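Local structure of proteasome assembly chaperone family protein (Pyrococcus furiosus, 3VR0) at residues Met17-Asp29 with Ala59-Met71. The protein probably activates the archaeal proteasome, although it is related in sequence to proteasome assembly chaperones. Numbering follows the deposited sequence.
Sequences MKETTIVVYERPD and AKKFAELYSPHFM
Thr21 pairs with Tyr66 and Val23 with Glu64 through reciprocal backbone hydrogen bonds, making strand 21-24 the antiparallel edge of the large mixed sheet. Strand 60-66 lies between it and strand 87-92, where Phe62 and Ala63 form a classic beta bulge opposite Phe89. Ile22, Leu65, Val24 and Ala63 share the sheet face covered by helix 116-131; Ile22 CG1 leans on Leu65 CD1 at 3.9 Å.

On the other face, Tyr25, just past strand 21-24, reaches across to Glu64. Its CB lies 3.5 Å from Phe62 O, which also accepts the Tyr25 backbone N-H. CG and CD2 pass obliquely by that carbonyl, CE2 comes 4.0 Å from Glu64 CD and CZ 3.6 Å from Glu64 OE2, and OH donates to Glu64 OE2 at 2.4 Å, a very short bond whose exact length is doubtful. The carboxylate meets the ring at its edge, their planes 78° apart. With CG between the backbone N and carbonyl carbon (chi1 56°), Glu64 also offers OE1 to Lys61 NZ, 3.0 Å away in a salt bridge and also paired with Glu88. Replacing Glu64 by an alanine is likely to leave the Tyr25 hydroxyl without its acceptor and Lys61 with one carboxylate partner fewer.

Pro28 CG sits over one face of the Phe62 ring, 3.8 Å from its centroid, a CH-pi contact. At the other end, Thr20 OG1 is hydrogen-bonded to Glu121, which with His69 forms the gold site, while His69 ND1 is hydrogen-bonded to Asp115. Ser67 OG accepts the His69 backbone N-H, closing an ST turn, and donates to Thr20 OG1 at 2.8 Å.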
loop_
_atom_site.group_PDB
_atom_site.type_symbol
_atom_site.label_atom_id
_atom_site.label_comp_id
_atom_site.label_asym_id
_atom_site.label_seq_id
_atom_site.Cartn_x
_atom_site.Cartn_y
_atom_site.Cartn_z
ATOM N N MET C 17 -18.834 5.009 0.630
ATOM C CA MET C 17 -17.744 4.621 -0.326
ATOM C C MET C 17 -16.575 3.919 0.389
ATOM O O MET C 17 -15.413 4.373 0.325
ATOM C CB MET C 17 -17.230 5.842 -1.115
ATOM C CG MET C 17 -17.401 5.763 -2.671
ATOM S SD MET C 17 -16.247 6.851 -3.561
ATOM C CE MET C 17 -16.462 8.393 -2.664
ATOM N N LYS C 18 -16.887 2.825 1.085
ATOM C CA LYS C 18 -15.852 1.975 1.710
ATOM C C LYS C 18 -15.274 1.136 0.599
ATOM O O LYS C 18 -14.223 0.505 0.742
ATOM C CB LYS C 18 -16.456 1.049 2.775
ATOM C CG LYS C 18 -17.029 1.789 3.995
ATOM C CD LYS C 18 -17.014 0.892 5.251
ATOM C CE LYS C 18 -18.024 1.375 6.311
ATOM N NZ LYS C 18 -18.317 0.290 7.307
ATOM N N GLU C 19 -16.009 1.127 -0.511
ATOM C CA GLU C 19 -15.597 0.416 -1.678
ATOM C C GLU C 19 -16.107 1.116 -2.924
ATOM O O GLU C 19 -16.880 2.050 -2.856
ATOM C CB GLU C 19 -15.983 -1.085 -1.601
ATOM C CG GLU C 19 -17.447 -1.463 -1.911
ATOM C CD GLU C 19 -17.698 -3.011 -1.910
ATOM O OE1 GLU C 19 -17.335 -3.698 -0.918
ATOM O OE2 GLU C 19 -18.254 -3.535 -2.912
ATOM N N THR C 20 -15.624 0.662 -4.054
ATOM C CA THR C 20 -16.027 1.142 -5.333
ATOM C C THR C 20 -17.563 1.139 -5.473
ATOM O O THR C 20 -18.222 0.155 -5.185
ATOM C CB THR C 20 -15.331 0.295 -6.388
ATOM O OG1 THR C 20 -13.906 0.426 -6.213
ATOM C CG2 THR C 20 -15.699 0.722 -7.784
ATOM N N THR C 21 -18.111 2.268 -5.891
ATOM C CA THR C 21 -19.554 2.479 -5.968
ATOM C C THR C 21 -19.993 2.822 -7.411
ATOM O O THR C 21 -19.390 3.659 -8.086
ATOM C CB THR C 21 -19.947 3.664 -5.015
ATOM O OG1 THR C 21 -19.595 3.311 -3.659
ATOM C CG2 THR C 21 -21.477 3.943 -5.033
ATOM N N ILE C 22 -21.086 2.201 -7.848
ATOM C CA ILE C 22 -21.734 2.557 -9.082
ATOM C C ILE C 22 -23.097 3.197 -8.811
ATOM O O ILE C 22 -23.931 2.612 -8.135
ATOM C CB ILE C 22 -21.883 1.328 -10.014
ATOM C CG1 ILE C 22 -20.505 0.717 -10.260
ATOM C CG2 ILE C 22 -22.626 1.753 -11.325
ATOM C CD1 ILE C 22 -20.481 -0.517 -11.020
ATOM N N VAL C 23 -23.273 4.409 -9.320
ATOM C CA VAL C 23 -24.468 5.166 -9.240
ATOM C C VAL C 23 -25.187 4.943 -10.586
ATOM O O VAL C 23 -24.606 5.214 -11.657
ATOM C CB VAL C 23 -24.136 6.674 -9.113
ATOM C CG1 VAL C 23 -25.421 7.493 -9.008
ATOM C CG2 VAL C 23 -23.240 6.954 -7.886
ATOM N N VAL C 24 -26.435 4.445 -10.527
ATOM C CA VAL C 24 -27.131 3.965 -11.727
ATOM C C VAL C 24 -28.332 4.853 -11.933
ATOM O O VAL C 24 -29.148 4.964 -11.042
ATOM C CB VAL C 24 -27.589 2.533 -11.576
ATOM C CG1 VAL C 24 -28.329 2.023 -12.891
ATOM C CG2 VAL C 24 -26.416 1.658 -11.172
ATOM N N TYR C 25 -28.417 5.501 -13.092
ATOM C CA TYR C 25 -29.459 6.485 -13.334
ATOM C C TYR C 25 -30.784 5.848 -13.755
ATOM O O TYR C 25 -31.823 6.296 -13.301
ATOM C CB TYR C 25 -28.978 7.574 -14.306
ATOM C CG TYR C 25 -27.776 8.293 -13.691
ATOM C CD1 TYR C 25 -27.871 8.868 -12.408
ATOM C CD2 TYR C 25 -26.542 8.361 -14.365
ATOM C CE1 TYR C 25 -26.781 9.507 -11.825
ATOM C CE2 TYR C 25 -25.457 8.985 -13.804
ATOM C CZ TYR C 25 -25.572 9.562 -12.525
ATOM O OH TYR C 25 -24.488 10.194 -11.948
ATOM N N GLU C 26 -30.714 4.792 -14.578
ATOM C CA GLU C 26 -31.882 4.017 -14.996
ATOM C C GLU C 26 -31.404 2.632 -15.384
ATOM O O GLU C 26 -30.219 2.419 -15.662
ATOM C CB GLU C 26 -32.531 4.693 -16.232
ATOM C CG GLU C 26 -31.568 4.719 -17.444
ATOM C CD GLU C 26 -32.226 5.120 -18.760
ATOM O OE1 GLU C 26 -33.347 4.635 -19.046
ATOM O OE2 GLU C 26 -31.612 5.944 -19.492
ATOM N N ARG C 27 -32.338 1.714 -15.490
ATOM C CA ARG C 27 -32.127 0.421 -16.056
ATOM C C ARG C 27 -32.565 0.371 -17.516
ATOM O O ARG C 27 -33.771 0.235 -17.814
ATOM C CB ARG C 27 -32.931 -0.604 -15.304
ATOM C CG ARG C 27 -32.758 -0.501 -13.774
ATOM C CD ARG C 27 -32.364 -1.912 -13.347
ATOM N NE ARG C 27 -31.301 -1.727 -12.419
ATOM C CZ ARG C 27 -30.390 -2.622 -12.147
ATOM N NH1 ARG C 27 -30.389 -3.795 -12.763
ATOM N NH2 ARG C 27 -29.464 -2.284 -11.280
ATOM N N PRO C 28 -31.597 0.375 -18.430
ATOM C CA PRO C 28 -31.919 0.406 -19.860
ATOM C C PRO C 28 -32.509 -0.895 -20.338
ATOM O O PRO C 28 -32.294 -2.011 -19.763
ATOM C CB PRO C 28 -30.549 0.687 -20.543
ATOM C CG PRO C 28 -29.650 1.242 -19.369
ATOM C CD PRO C 28 -30.142 0.413 -18.193
ATOM N N ASP C 29 -33.245 -0.731 -21.416
ATOM C CA ASP C 29 -34.001 -1.788 -22.031
ATOM C C ASP C 29 -33.058 -2.491 -22.985
ATOM O O ASP C 29 -33.148 -2.326 -24.231
ATOM C CB ASP C 29 -35.217 -1.183 -22.777
ATOM C CG ASP C 29 -36.032 -2.248 -23.498
ATOM O OD1 ASP C 29 -35.884 -3.412 -23.117
ATOM O OD2 ASP C 29 -36.810 -1.917 -24.417
ATOM N N ALA C 59 -24.796 6.853 -28.061
ATOM C CA ALA C 59 -24.980 6.022 -26.912
ATOM C C ALA C 59 -25.365 6.904 -25.730
ATOM O O ALA C 59 -24.934 8.046 -25.622
ATOM C CB ALA C 59 -23.667 5.196 -26.612
ATOM N N LYS C 60 -26.178 6.369 -24.828
ATOM C CA LYS C 60 -26.673 7.195 -23.733
ATOM C C LYS C 60 -26.021 6.861 -22.417
ATOM O O LYS C 60 -25.949 5.688 -22.042
ATOM C CB LYS C 60 -28.198 6.952 -23.572
ATOM C CG LYS C 60 -28.865 8.018 -22.732
ATOM C CD LYS C 60 -29.789 7.409 -21.692
ATOM C CE LYS C 60 -30.924 8.378 -21.324
ATOM N NZ LYS C 60 -30.594 9.230 -20.126
ATOM N N LYS C 61 -25.607 7.870 -21.668
ATOM C CA LYS C 61 -25.025 7.573 -20.364
ATOM C C LYS C 61 -26.074 7.081 -19.361
ATOM O O LYS C 61 -27.070 7.771 -19.167
ATOM C CB LYS C 61 -24.396 8.791 -19.742
ATOM C CG LYS C 61 -23.893 8.442 -18.341
ATOM C CD LYS C 61 -22.807 9.376 -17.828
ATOM C CE LYS C 61 -23.365 10.701 -17.419
ATOM N NZ LYS C 61 -22.235 11.562 -16.939
ATOM N N PHE C 62 -25.799 5.964 -18.670
ATOM C CA PHE C 62 -26.733 5.460 -17.650
ATOM C C PHE C 62 -26.208 5.127 -16.258
ATOM O O PHE C 62 -27.025 4.863 -15.361
ATOM C CB PHE C 62 -27.523 4.268 -18.149
ATOM C CG PHE C 62 -26.727 2.969 -18.266
ATOM C CD1 PHE C 62 -26.964 1.929 -17.406
ATOM C CD2 PHE C 62 -25.787 2.795 -19.288
ATOM C CE1 PHE C 62 -26.315 0.756 -17.538
ATOM C CE2 PHE C 62 -25.135 1.602 -19.447
ATOM C CZ PHE C 62 -25.372 0.591 -18.558
ATOM N N ALA C 63 -24.883 5.108 -16.067
ATOM C CA ALA C 63 -24.313 4.874 -14.737
ATOM C C ALA C 63 -22.918 5.508 -14.603
ATOM O O ALA C 63 -22.233 5.709 -15.589
ATOM C CB ALA C 63 -24.224 3.385 -14.454
ATOM N N GLU C 64 -22.510 5.831 -13.385
ATOM C CA GLU C 64 -21.124 6.184 -13.210
ATOM C C GLU C 64 -20.465 5.528 -11.994
ATOM O O GLU C 64 -21.130 5.173 -11.004
ATOM C CB GLU C 64 -20.839 7.707 -13.431
ATOM C CG GLU C 64 -21.585 8.648 -12.627
ATOM C CD GLU C 64 -21.688 10.060 -13.276
ATOM O OE1 GLU C 64 -21.217 10.307 -14.430
ATOM O OE2 GLU C 64 -22.250 10.933 -12.588
ATOM N N LEU C 65 -19.167 5.262 -12.142
ATOM C CA LEU C 65 -18.422 4.513 -11.130
ATOM C C LEU C 65 -17.468 5.445 -10.396
ATOM O O LEU C 65 -16.742 6.200 -11.012
ATOM C CB LEU C 65 -17.691 3.349 -11.793
ATOM C CG LEU C 65 -16.903 2.378 -10.911
ATOM C CD1 LEU C 65 -16.814 0.991 -11.569
ATOM C CD2 LEU C 65 -15.451 2.945 -10.591
ATOM N N TYR C 66 -17.475 5.402 -9.082
ATOM C CA TYR C 66 -16.487 6.107 -8.310
ATOM C C TYR C 66 -15.765 5.089 -7.447
ATOM O O TYR C 66 -16.355 4.093 -7.025
ATOM C CB TYR C 66 -17.176 7.117 -7.376
ATOM C CG TYR C 66 -18.000 8.182 -8.138
ATOM C CD1 TYR C 66 -17.394 9.330 -8.620
ATOM C CD2 TYR C 66 -19.372 7.984 -8.402
ATOM C CE1 TYR C 66 -18.137 10.300 -9.324
ATOM C CE2 TYR C 66 -20.148 8.954 -9.117
ATOM C CZ TYR C 66 -19.529 10.091 -9.561
ATOM O OH TYR C 66 -20.266 11.064 -10.218
ATOM N N SER C 67 -14.513 5.382 -7.124
ATOM C CA SER C 67 -13.707 4.457 -6.343
ATOM C C SER C 67 -12.750 5.143 -5.394
ATOM O O SER C 67 -12.016 6.047 -5.797
ATOM C CB SER C 67 -12.862 3.623 -7.293
ATOM O OG SER C 67 -12.169 2.656 -6.512
ATOM N N PRO C 68 -12.711 4.686 -4.155
ATOM C CA PRO C 68 -11.752 5.171 -3.147
ATOM C C PRO C 68 -10.325 4.640 -3.450
ATOM O O PRO C 68 -9.387 5.032 -2.751
ATOM C CB PRO C 68 -12.295 4.563 -1.820
ATOM C CG PRO C 68 -12.971 3.165 -2.369
ATOM C CD PRO C 68 -13.689 3.715 -3.583
ATOM N N HIS C 69 -10.166 3.791 -4.484
ATOM C CA HIS C 69 -8.845 3.353 -4.974
ATOM C C HIS C 69 -8.333 4.247 -6.091
ATOM O O HIS C 69 -7.191 4.070 -6.524
ATOM C CB HIS C 69 -8.876 1.916 -5.476
ATOM C CG HIS C 69 -9.153 0.935 -4.382
ATOM N ND1 HIS C 69 -8.159 0.446 -3.554
ATOM C CD2 HIS C 69 -10.320 0.393 -3.938
ATOM C CE1 HIS C 69 -8.701 -0.364 -2.660
ATOM N NE2 HIS C 69 -10.007 -0.421 -2.874
ATOM N N PHE C 70 -9.157 5.192 -6.575
ATOM C CA PHE C 70 -8.685 6.128 -7.598
ATOM C C PHE C 70 -7.832 7.190 -6.914
ATOM O O PHE C 70 -7.904 7.346 -5.701
ATOM C CB PHE C 70 -9.867 6.821 -8.295
ATOM C CG PHE C 70 -10.606 5.945 -9.295
ATOM C CD1 PHE C 70 -10.025 4.777 -9.795
ATOM C CD2 PHE C 70 -11.874 6.324 -9.770
ATOM C CE1 PHE C 70 -10.708 3.969 -10.776
ATOM C CE2 PHE C 70 -12.587 5.513 -10.722
ATOM C CZ PHE C 70 -11.987 4.336 -11.223
ATOM N N MET C 71 -7.061 7.960 -7.668
ATOM C CA MET C 71 -6.282 9.058 -7.063
ATOM C C MET C 71 -7.181 9.984 -6.216
ATOM O O MET C 71 -8.347 10.293 -6.587
ATOM C CB MET C 71 -5.554 9.834 -8.158
ATOM C CG MET C 71 -4.739 11.035 -7.670
ATOM S SD MET C 71 -3.445 10.583 -6.488
ATOM C CE MET C 71 -3.080 12.305 -6.100
#